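Local coordinates for protein (peanut lectin) (Arachis hypogaea, PDB 1QF3), which binds galactose and its glycosides as a tetrameric legume lectin, in sites built beside bound calcium and manganese ions, at residues I32-L37 and F206-S211; D83-F88 and Q216-R221; V120-Y125 and D136-D141. All blocks are in the same frame, centred on the assembly; numbering follows the deposited sequence.

Interaction 1 (I32-L37 and F206-S211); sequences IQLTNL and FSASGS. With MBG (methyl beta-D-galactopyranoside), chain E.
Leu34 lies against Ala208 with two of its carbons on one methyl group. Leu34 CB and Leu34 CD1 each come to 3.6 Å from Ala208 CB, so the small side chain sits in the bend of the larger one. CG stands anti to the carbonyl carbon (chi1 -66°) and CD1 continues the extended chain, which carries this branch along the strand to 4.3 Å from Phe206 CB. Phe206 and Ala208 both face the 32-37 segment, and Leu34 spans the two of them.

A second group of contacts sets a methyl against backbone. Thr35 CG2 packs 3.5 Å from Ala208 O and reaches on to the following peptide, with Ser209 N 3.6 Å away. At chi1 57° the hydroxyl of Thr35 occupies the place between backbone N and carbonyl carbon; it is hydrogen-bonded outside the two segments rather than to the facing strand.

No hydrogen bond joins the two segments; the polar side chains are bonded to other parts of the chain. Ser207 and Ser209 point away from 32-37, their hydroxyls hydrogen-bonded to Leu106 O and Gly103 O. Past the end of the strand, Ser211 OG lies 2.8 Å from O4 of the bound methyl galactoside, a probable hydrogen bond, although the ring oxygen is also within reach of the same proton. Gly214 N holds this hydroxyl from the protein side.

The contact spans the two layers of the legume lectin sandwich. Strand 32-33 is hydrogen-bonded at Ile32 to Ile220 of strand 217-229 in one sheet, whereas strand 201-209 runs between strands 43-53 and 84-91 in the other; Ile220, touched by both Leu34 and Phe206, helps fill the interior between them.

Interaction 2 (D83-F88 and Q216-R221); sequences DGIIFF and QIHLIR. With MBG (methyl beta-D-galactopyranoside), chain E.
His218 turns its ring toward the start of strand 84-91, and here the contact is tightest. Its NE2 accepts a weak hydrogen bond from Gly84 N at 3.3 Å, bent to 143° at the hydrogen. Both Gly84 N and Asp83 N lie at the edge of the imidazole, near its plane, while Thr35 OG1 is bonded to ND1 and so helps fix the ring's rotation. Next to this edge, Ile85 CG1 meets His218 CD2 obliquely at 3.7 Å. Gln216 brings OE1 to 3.8 Å from Gly84 N and is hydrogen-bonded through it to Thr124 OG1.

The strands belong to the two facing sheets of the legume lectin sandwich, their axes 8.0 Å apart and 33° from parallel, so no backbone-to-backbone hydrogen bond spans the gap, and side chains of 216-221 reach across. Packing is sparser deeper along them: Ile85 CD1 and Ile220 CD1 approach to 4.2 Å, and Leu219 directs its side chain away, on the partly exposed side of its strand.

At the His218 end, Asp83, preceded by a cis peptide bond, points away from 216-221 to the binding site. The carboxylate grips two sugar hydroxyls, O4 giving its proton to Asp83 OD1 at 2.7 Å and O3 to Asp83 OD2 at 2.6 Å.

Interaction 3 (V120-Y125 and D136-D141); sequences VEFDTY and DHVGID. With MN (manganese (II) ion), chain G; CA (calcium ion), chain F; MBG (methyl beta-D-galactopyranoside), chain E.
Glu121, Asp123 and His137 meet at the manganese ion. His137 NE2 binds it at 2.3 Å from one strand; from the other come Glu121 OE2, 2.5 Å away, and Asp123 OD2, at 2.2 Å. Asp132 and two waters are the remaining ligands. Asp123 serves both metals, because its OD2 is shared with calcium and its OD1 also binds that ion at 2.4 Å. Tyr125 O sits 2.2 Å from the calcium, and Tyr125 N donates to Asp123 OD1 to form an Asx turn. Glu121 OE1 receives a hydrogen bond from a manganese-bound water and lies 2.6 Å from Asp141 OD2, the two carboxylate planes perpendicular; the other oxygen, Asp141 OD1, is hydrogen-bonded to Ser147 OG.

This is the metal site of the legume lectins, carried by neighbouring antiparallel strands and the loop joining them. Four backbone hydrogen bonds fix the register, pairing Glu121 with Gly139 and Asp123 with His137. Gly139, without a side chain, faces the Glu121 chain as it runs to the metal. Asp123 CB rests over one face of the His137 ring in a CH-pi contact, while Thr135 O holds ND1.

On the opposite face of the sheet Val120, Phe122, Val138 and Ile140 pack on strands 173-179 and 185-191; Val138 touches both Val120 and Phe122, its CG2 reaching Phe122 CD2 at 4.0 Å. Beyond the calcium, Tyr125 offers a ring face to the sugar, CE2 approaching galactoside C5 to 3.6 Å.

Overall arrangement
From the N terminus, 32-37 comes first and waits until 206-211 for its partner, so interaction 1 closes a very long loop. Interaction 2 opens within it at 83-88 and closes after it at 216-221: the two cross, and their centres are about 6 Å apart. Interaction 3 joins 120-125 to 136-141 across a short connection, and lies wholly within both larger loops. Interactions 1 and 2 tie the two sheets of the sandwich together, whereas interaction 3 pairs neighbours within one. Strands 201-209, 84-91 and 117-123 run side by side in that sheet, linking all three contacts, and one segment of each contact reaches the same galactoside.

Interaction 1 (I32-L37 and F206-S211)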
loop_
_atom_site.group_PDB
_atom_site.type_symbol
_atom_site.label_atom_id
_atom_site.label_comp_id
_atom_site.label_asym_id
_atom_site.label_seq_id
_atom_site.Cartn_x
_atom_site.Cartn_y
_atom_site.Cartn_z
ATOM N N ILE A 32 -2.404 9.005 21.603
ATOM C CA ILE A 32 -2.259 8.107 22.730
ATOM C C ILE A 32 -1.404 8.857 23.742
ATOM O O ILE A 32 -0.392 9.462 23.370
ATOM C CB ILE A 32 -1.535 6.807 22.297
ATOM C CG1 ILE A 32 -2.516 5.846 21.636
ATOM C CG2 ILE A 32 -0.831 6.157 23.452
ATOM C CD1 ILE A 32 -1.858 4.557 21.231
ATOM N N GLN A 33 -1.867 8.930 24.986
ATOM C CA GLN A 33 -1.092 9.570 26.039
ATOM C C GLN A 33 -0.588 8.381 26.842
ATOM O O GLN A 33 -1.382 7.579 27.311
ATOM C CB GLN A 33 -1.974 10.464 26.884
ATOM C CG GLN A 33 -1.244 11.149 28.018
ATOM C CD GLN A 33 -2.121 12.145 28.737
ATOM O OE1 GLN A 33 -2.112 12.218 29.956
ATOM N NE2 GLN A 33 -2.873 12.938 27.977
ATOM N N LEU A 34 0.724 8.225 26.933
ATOM C CA LEU A 34 1.307 7.083 27.625
ATOM C C LEU A 34 1.323 7.062 29.151
ATOM O O LEU A 34 1.195 5.989 29.751
ATOM C CB LEU A 34 2.703 6.798 27.076
ATOM C CG LEU A 34 2.762 6.327 25.622
ATOM C CD1 LEU A 34 4.200 6.318 25.163
ATOM C CD2 LEU A 34 2.130 4.971 25.456
ATOM N N THR A 35 1.501 8.206 29.795
ATOM C CA THR A 35 1.514 8.190 31.253
ATOM C C THR A 35 0.379 8.979 31.880
ATOM O O THR A 35 -0.275 9.775 31.203
ATOM C CB THR A 35 2.855 8.666 31.827
ATOM O OG1 THR A 35 3.157 9.980 31.343
ATOM C CG2 THR A 35 3.955 7.701 31.438
ATOM N N ASN A 36 0.143 8.729 33.167
ATOM C CA ASN A 36 -0.905 9.416 33.918
ATOM C C ASN A 36 -0.254 10.529 34.714
ATOM O O ASN A 36 0.588 10.268 35.562
ATOM C CB ASN A 36 -1.605 8.449 34.870
ATOM C CG ASN A 36 -2.843 9.051 35.505
ATOM O OD1 ASN A 36 -2.849 10.212 35.907
ATOM N ND2 ASN A 36 -3.906 8.268 35.574
ATOM N N LEU A 37 -0.643 11.766 34.437
ATOM C CA LEU A 37 -0.085 12.935 35.111
ATOM C C LEU A 37 -0.321 13.015 36.628
ATOM O O LEU A 37 0.355 13.767 37.333
ATOM C CB LEU A 37 -0.611 14.208 34.441
ATOM C CG LEU A 37 0.092 14.822 33.226
ATOM C CD1 LEU A 37 0.975 13.814 32.477
ATOM C CD2 LEU A 37 -0.980 15.413 32.326
ATOM N N PHE A 206 5.787 1.131 22.100
ATOM C CA PHE A 206 6.421 2.291 22.744
ATOM C C PHE A 206 6.112 2.214 24.244
ATOM O O PHE A 206 5.097 1.635 24.658
ATOM C CB PHE A 206 5.856 3.621 22.212
ATOM C CG PHE A 206 5.763 3.705 20.714
ATOM C CD1 PHE A 206 6.875 3.466 19.916
ATOM C CD2 PHE A 206 4.547 3.994 20.102
ATOM C CE1 PHE A 206 6.772 3.511 18.532
ATOM C CE2 PHE A 206 4.440 4.042 18.716
ATOM C CZ PHE A 206 5.552 3.798 17.934
ATOM N N SER A 207 6.950 2.844 25.050
ATOM C CA SER A 207 6.774 2.843 26.493
ATOM C C SER A 207 7.233 4.197 27.022
ATOM O O SER A 207 8.140 4.808 26.442
ATOM C CB SER A 207 7.628 1.728 27.114
ATOM O OG SER A 207 7.596 1.737 28.530
ATOM N N ALA A 208 6.587 4.678 28.085
ATOM C CA ALA A 208 6.940 5.953 28.714
ATOM C C ALA A 208 6.763 5.832 30.232
ATOM O O ALA A 208 6.014 4.980 30.714
ATOM C CB ALA A 208 6.069 7.069 28.173
ATOM N N SER A 209 7.434 6.697 30.985
ATOM C CA SER A 209 7.343 6.646 32.437
ATOM C C SER A 209 7.662 7.969 33.099
ATOM O O SER A 209 8.221 8.876 32.479
ATOM C CB SER A 209 8.287 5.569 32.982
ATOM O OG SER A 209 9.630 5.836 32.594
ATOM N N GLY A 210 7.330 8.046 34.377
ATOM C CA GLY A 210 7.575 9.234 35.169
ATOM C C GLY A 210 7.913 8.771 36.572
ATOM O O GLY A 210 8.005 7.566 36.818
ATOM N N SER A 211 8.092 9.708 37.493
ATOM C CA SER A 211 8.421 9.384 38.872
ATOM C C SER A 211 7.509 10.205 39.782
ATOM O O SER A 211 6.375 10.507 39.417
ATOM C CB SER A 211 9.890 9.697 39.144
ATOM O OG SER A 211 10.152 11.084 39.014
HETATM C C1 MBG E . 14.016 11.157 39.895
HETATM C C2 MBG E . 14.040 10.015 38.977
HETATM C C3 MBG E . 14.398 10.470 37.553
HETATM C C4 MBG E . 13.448 11.643 37.111
HETATM C C5 MBG E . 13.603 12.755 38.131
HETATM C C6 MBG E . 13.000 14.120 37.966
HETATM C C7 MBG E . 14.089 11.486 42.288
HETATM O O1 MBG E . 13.670 10.650 41.200
HETATM O O2 MBG E . 15.009 9.129 39.512
HETATM O O3 MBG E . 14.255 9.337 36.734
HETATM O O4 MBG E . 12.144 11.158 37.084
HETATM O O5 MBG E . 13.150 12.172 39.371
HETATM O O6 MBG E . 13.474 14.914 39.040
#

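Interaction 2 (D83-F88 and Q216-R221)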
loop_
_atom_site.group_PDB
_atom_site.type_symbol
_atom_site.label_atom_id
_atom_site.label_comp_id
_atom_site.label_asym_id
_atom_site.label_seq_id
_atom_site.Cartn_x
_atom_site.Cartn_y
_atom_site.Cartn_z
ATOM N N ASP A 83 10.141 11.099 32.062
ATOM C CA ASP A 83 11.514 10.684 31.816
ATOM C C ASP A 83 11.857 10.392 30.354
ATOM O O ASP A 83 13.037 10.234 30.000
ATOM C CB ASP A 83 11.834 9.446 32.644
ATOM C CG ASP A 83 12.212 9.782 34.058
ATOM O OD1 ASP A 83 11.300 9.916 34.896
ATOM O OD2 ASP A 83 13.421 9.924 34.323
ATOM N N GLY A 84 10.842 10.266 29.512
ATOM C CA GLY A 84 11.119 9.984 28.119
ATOM C C GLY A 84 10.317 8.852 27.520
ATOM O O GLY A 84 9.533 8.195 28.200
ATOM N N ILE A 85 10.510 8.643 26.224
ATOM C CA ILE A 85 9.804 7.618 25.468
ATOM C C ILE A 85 10.824 6.628 24.927
ATOM O O ILE A 85 11.999 6.971 24.745
ATOM C CB ILE A 85 9.068 8.257 24.256
ATOM C CG1 ILE A 85 8.003 9.243 24.728
ATOM C CG2 ILE A 85 8.454 7.198 23.348
ATOM C CD1 ILE A 85 7.169 9.811 23.608
ATOM N N ILE A 86 10.391 5.395 24.679
ATOM C CA ILE A 86 11.281 4.383 24.110
ATOM C C ILE A 86 10.550 3.460 23.129
ATOM O O ILE A 86 9.455 2.979 23.417
ATOM C CB ILE A 86 12.017 3.549 25.205
ATOM C CG1 ILE A 86 12.807 2.404 24.557
ATOM C CG2 ILE A 86 11.027 2.989 26.205
ATOM C CD1 ILE A 86 13.823 1.726 25.458
ATOM N N PHE A 87 11.106 3.325 21.929
ATOM C CA PHE A 87 10.545 2.437 20.914
ATOM C C PHE A 87 11.299 1.132 21.184
ATOM O O PHE A 87 12.537 1.112 21.154
ATOM C CB PHE A 87 10.844 2.982 19.505
ATOM C CG PHE A 87 10.561 2.010 18.384
ATOM C CD1 PHE A 87 9.256 1.732 17.993
ATOM C CD2 PHE A 87 11.603 1.378 17.719
ATOM C CE1 PHE A 87 8.980 0.834 16.950
ATOM C CE2 PHE A 87 11.349 0.472 16.673
ATOM C CZ PHE A 87 10.032 0.199 16.289
ATOM N N PHE A 88 10.575 0.054 21.474
ATOM C CA PHE A 88 11.230 -1.215 21.782
ATOM C C PHE A 88 10.686 -2.439 21.066
ATOM O O PHE A 88 9.618 -2.417 20.450
ATOM C CB PHE A 88 11.260 -1.467 23.306
ATOM C CG PHE A 88 9.904 -1.747 23.917
ATOM C CD1 PHE A 88 8.978 -0.726 24.106
ATOM C CD2 PHE A 88 9.538 -3.037 24.277
ATOM C CE1 PHE A 88 7.706 -0.992 24.639
ATOM C CE2 PHE A 88 8.267 -3.304 24.810
ATOM C CZ PHE A 88 7.357 -2.274 24.986
ATOM N N GLN A 216 5.552 14.587 32.720
ATOM C CA GLN A 216 5.341 15.405 31.528
ATOM C C GLN A 216 4.410 14.616 30.610
ATOM O O GLN A 216 4.177 13.427 30.839
ATOM C CB GLN A 216 6.673 15.682 30.817
ATOM C CG GLN A 216 7.254 14.472 30.089
ATOM C CD GLN A 216 8.634 14.702 29.480
ATOM O OE1 GLN A 216 9.381 13.751 29.241
ATOM N NE2 GLN A 216 8.954 15.940 29.181
ATOM N N ILE A 217 3.885 15.263 29.575
ATOM C CA ILE A 217 2.991 14.599 28.626
ATOM C C ILE A 217 3.803 13.828 27.583
ATOM O O ILE A 217 4.800 14.342 27.067
ATOM C CB ILE A 217 2.099 15.623 27.931
ATOM C CG1 ILE A 217 1.303 16.388 28.984
ATOM C CG2 ILE A 217 1.155 14.942 26.977
ATOM C CD1 ILE A 217 0.358 17.426 28.429
ATOM N N HIS A 218 3.424 12.574 27.341
ATOM C CA HIS A 218 4.101 11.719 26.357
ATOM C C HIS A 218 3.021 11.292 25.358
ATOM O O HIS A 218 2.125 10.522 25.699
ATOM C CB HIS A 218 4.706 10.476 27.032
ATOM C CG HIS A 218 5.776 10.781 28.041
ATOM N ND1 HIS A 218 5.520 10.872 29.398
ATOM C CD2 HIS A 218 7.109 10.961 27.904
ATOM C CE1 HIS A 218 6.652 11.093 30.047
ATOM N NE2 HIS A 218 7.631 11.154 29.162
ATOM N N LEU A 219 3.074 11.829 24.144
ATOM C CA LEU A 219 2.072 11.509 23.126
ATOM C C LEU A 219 2.612 10.767 21.913
ATOM O O LEU A 219 3.716 11.039 21.457
ATOM C CB LEU A 219 1.404 12.791 22.625
ATOM C CG LEU A 219 0.600 13.641 23.601
ATOM C CD1 LEU A 219 0.177 14.903 22.906
ATOM C CD2 LEU A 219 -0.618 12.879 24.087
ATOM N N ILE A 220 1.852 9.798 21.421
ATOM C CA ILE A 220 2.221 9.068 20.220
ATOM C C ILE A 220 1.122 9.498 19.252
ATOM O O ILE A 220 -0.070 9.351 19.552
ATOM C CB ILE A 220 2.207 7.544 20.431
ATOM C CG1 ILE A 220 3.233 7.155 21.504
ATOM C CG2 ILE A 220 2.515 6.828 19.124
ATOM C CD1 ILE A 220 4.666 7.521 21.154
ATOM N N ARG A 221 1.509 10.093 18.129
ATOM C CA ARG A 221 0.531 10.607 17.170
ATOM C C ARG A 221 0.236 9.735 15.970
ATOM O O ARG A 221 -0.900 9.700 15.507
ATOM C CB ARG A 221 0.939 12.005 16.723
ATOM C CG ARG A 221 1.180 12.950 17.890
ATOM C CD ARG A 221 1.896 14.208 17.450
ATOM N NE ARG A 221 1.158 14.873 16.388
ATOM C CZ ARG A 221 0.167 15.728 16.594
ATOM N NH1 ARG A 221 -0.194 16.033 17.831
ATOM N NH2 ARG A 221 -0.497 16.237 15.565
HETATM C C1 MBG E . 14.016 11.157 39.895
HETATM C C2 MBG E . 14.040 10.015 38.977
HETATM C C3 MBG E . 14.398 10.470 37.553
HETATM C C4 MBG E . 13.448 11.643 37.111
HETATM C C5 MBG E . 13.603 12.755 38.131
HETATM C C6 MBG E . 13.000 14.120 37.966
HETATM C C7 MBG E . 14.089 11.486 42.288
HETATM O O1 MBG E . 13.670 10.650 41.200
HETATM O O2 MBG E . 15.009 9.129 39.512
HETATM O O3 MBG E . 14.255 9.337 36.734
HETATM O O4 MBG E . 12.144 11.158 37.084
HETATM O O5 MBG E . 13.150 12.172 39.371
HETATM O O6 MBG E . 13.474 14.914 39.040
#

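Interaction 3 (V120-Y125 and D136-D141)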
loop_
_atom_site.group_PDB
_atom_site.type_symbol
_atom_site.label_atom_id
_atom_site.label_comp_id
_atom_site.label_asym_id
_atom_site.label_seq_id
_atom_site.Cartn_x
_atom_site.Cartn_y
_atom_site.Cartn_z
ATOM N N VAL A 120 15.154 2.057 20.964
ATOM C CA VAL A 120 15.730 3.371 20.699
ATOM C C VAL A 120 15.049 4.311 21.679
ATOM O O VAL A 120 13.819 4.439 21.642
ATOM C CB VAL A 120 15.382 3.856 19.273
ATOM C CG1 VAL A 120 16.068 5.192 18.980
ATOM C CG2 VAL A 120 15.769 2.810 18.251
ATOM N N GLU A 121 15.828 4.974 22.538
ATOM C CA GLU A 121 15.261 5.883 23.543
ATOM C C GLU A 121 15.447 7.382 23.299
ATOM O O GLU A 121 16.486 7.821 22.798
ATOM C CB GLU A 121 15.810 5.544 24.926
ATOM C CG GLU A 121 17.316 5.671 25.031
ATOM C CD GLU A 121 17.807 5.718 26.461
ATOM O OE1 GLU A 121 17.803 4.674 27.126
ATOM O OE2 GLU A 121 18.200 6.806 26.924
ATOM N N PHE A 122 14.448 8.158 23.703
ATOM C CA PHE A 122 14.460 9.614 23.578
ATOM C C PHE A 122 14.348 10.051 25.032
ATOM O O PHE A 122 13.266 10.370 25.549
ATOM C CB PHE A 122 13.273 10.071 22.722
ATOM C CG PHE A 122 13.245 9.422 21.357
ATOM C CD1 PHE A 122 12.628 8.194 21.170
ATOM C CD2 PHE A 122 13.897 10.006 20.282
ATOM C CE1 PHE A 122 12.668 7.548 19.937
ATOM C CE2 PHE A 122 13.941 9.368 19.047
ATOM C CZ PHE A 122 13.324 8.132 18.877
ATOM N N ASP A 123 15.497 10.002 25.687
ATOM C CA ASP A 123 15.649 10.280 27.103
ATOM C C ASP A 123 15.760 11.767 27.443
ATOM O O ASP A 123 16.703 12.446 27.023
ATOM C CB ASP A 123 16.897 9.526 27.560
ATOM C CG ASP A 123 16.904 9.200 29.026
ATOM O OD1 ASP A 123 16.434 9.998 29.844
ATOM O OD2 ASP A 123 17.436 8.140 29.379
ATOM N N THR A 124 14.842 12.245 28.278
ATOM C CA THR A 124 14.839 13.645 28.680
ATOM C C THR A 124 15.325 13.880 30.120
ATOM O O THR A 124 15.064 14.932 30.702
ATOM C CB THR A 124 13.452 14.264 28.531
ATOM O OG1 THR A 124 12.576 13.707 29.516
ATOM C CG2 THR A 124 12.878 13.969 27.151
ATOM N N TYR A 125 16.024 12.907 30.701
ATOM C CA TYR A 125 16.551 13.055 32.061
ATOM C C TYR A 125 17.807 12.214 32.298
ATOM O O TYR A 125 17.827 11.000 32.068
ATOM C CB TYR A 125 15.495 12.721 33.111
ATOM C CG TYR A 125 15.976 12.998 34.517
ATOM C CD1 TYR A 125 16.803 12.084 35.189
ATOM C CD2 TYR A 125 15.672 14.203 35.153
ATOM C CE1 TYR A 125 17.333 12.371 36.446
ATOM C CE2 TYR A 125 16.199 14.500 36.417
ATOM C CZ TYR A 125 17.024 13.578 37.055
ATOM O OH TYR A 125 17.535 13.858 38.298
ATOM N N ASP A 136 19.934 15.893 27.061
ATOM C CA ASP A 136 18.882 15.079 26.469
ATOM C C ASP A 136 19.628 14.253 25.426
ATOM O O ASP A 136 20.695 14.667 24.955
ATOM C CB ASP A 136 17.829 15.955 25.790
ATOM C CG ASP A 136 17.069 16.841 26.764
ATOM O OD1 ASP A 136 17.269 16.717 27.992
ATOM O OD2 ASP A 136 16.252 17.666 26.296
ATOM N N HIS A 137 19.103 13.088 25.065
ATOM C CA HIS A 137 19.808 12.265 24.100
ATOM C C HIS A 137 18.986 11.149 23.508
ATOM O O HIS A 137 17.930 10.771 24.020
ATOM C CB HIS A 137 21.045 11.656 24.766
ATOM C CG HIS A 137 20.740 10.910 26.033
ATOM N ND1 HIS A 137 20.637 11.533 27.252
ATOM C CD2 HIS A 137 20.511 9.595 26.257
ATOM C CE1 HIS A 137 20.356 10.635 28.184
ATOM N NE2 HIS A 137 20.276 9.454 27.606
ATOM N N VAL A 138 19.493 10.626 22.411
ATOM C CA VAL A 138 18.877 9.513 21.744
ATOM C C VAL A 138 19.893 8.376 21.980
ATOM O O VAL A 138 21.115 8.621 22.012
ATOM C CB VAL A 138 18.702 9.814 20.247
ATOM C CG1 VAL A 138 18.160 8.598 19.529
ATOM C CG2 VAL A 138 17.766 10.993 20.064
ATOM N N GLY A 139 19.410 7.157 22.217
ATOM C CA GLY A 139 20.331 6.056 22.454
ATOM C C GLY A 139 19.838 4.712 21.965
ATOM O O GLY A 139 18.642 4.518 21.770
ATOM N N ILE A 140 20.770 3.800 21.716
ATOM C CA ILE A 140 20.442 2.454 21.263
ATOM C C ILE A 140 20.626 1.587 22.504
ATOM O O ILE A 140 21.713 1.568 23.097
ATOM C CB ILE A 140 21.409 1.974 20.147
ATOM C CG1 ILE A 140 21.414 2.958 18.974
ATOM C CG2 ILE A 140 21.025 0.583 19.649
ATOM C CD1 ILE A 140 20.070 3.146 18.294
ATOM N N ASP A 141 19.550 0.914 22.912
ATOM C CA ASP A 141 19.547 0.051 24.096
ATOM C C ASP A 141 19.424 -1.435 23.757
ATOM O O ASP A 141 18.490 -1.858 23.071
ATOM C CB ASP A 141 18.374 0.419 25.014
ATOM C CG ASP A 141 18.475 1.831 25.578
ATOM O OD1 ASP A 141 19.573 2.422 25.571
ATOM O OD2 ASP A 141 17.440 2.339 26.046
HETATM MN MN MN G . 19.550 7.600 28.825
HETATM CA CA CA F . 17.406 8.877 31.706
HETATM C C1 MBG E . 14.016 11.157 39.895
HETATM C C2 MBG E . 14.040 10.015 38.977
HETATM C C3 MBG E . 14.398 10.470 37.553
HETATM C C4 MBG E . 13.448 11.643 37.111
HETATM C C5 MBG E . 13.603 12.755 38.131
HETATM C C6 MBG E . 13.000 14.120 37.966
HETATM C C7 MBG E . 14.089 11.486 42.288
HETATM O O1 MBG E . 13.670 10.650 41.200
HETATM O O2 MBG E . 15.009 9.129 39.512
HETATM O O3 MBG E . 14.255 9.337 36.734
HETATM O O4 MBG E . 12.144 11.158 37.084
HETATM O O5 MBG E . 13.150 12.172 39.371
HETATM O O6 MBG E . 13.474 14.914 39.040
HETATM O O HOH W 1 18.908 5.749 29.307
HETATM O O HOH W 2 15.078 9.548 32.026
HETATM O O HOH W 3 17.494 6.517 31.860
HETATM O O HOH W 4 21.065 6.353 27.986
#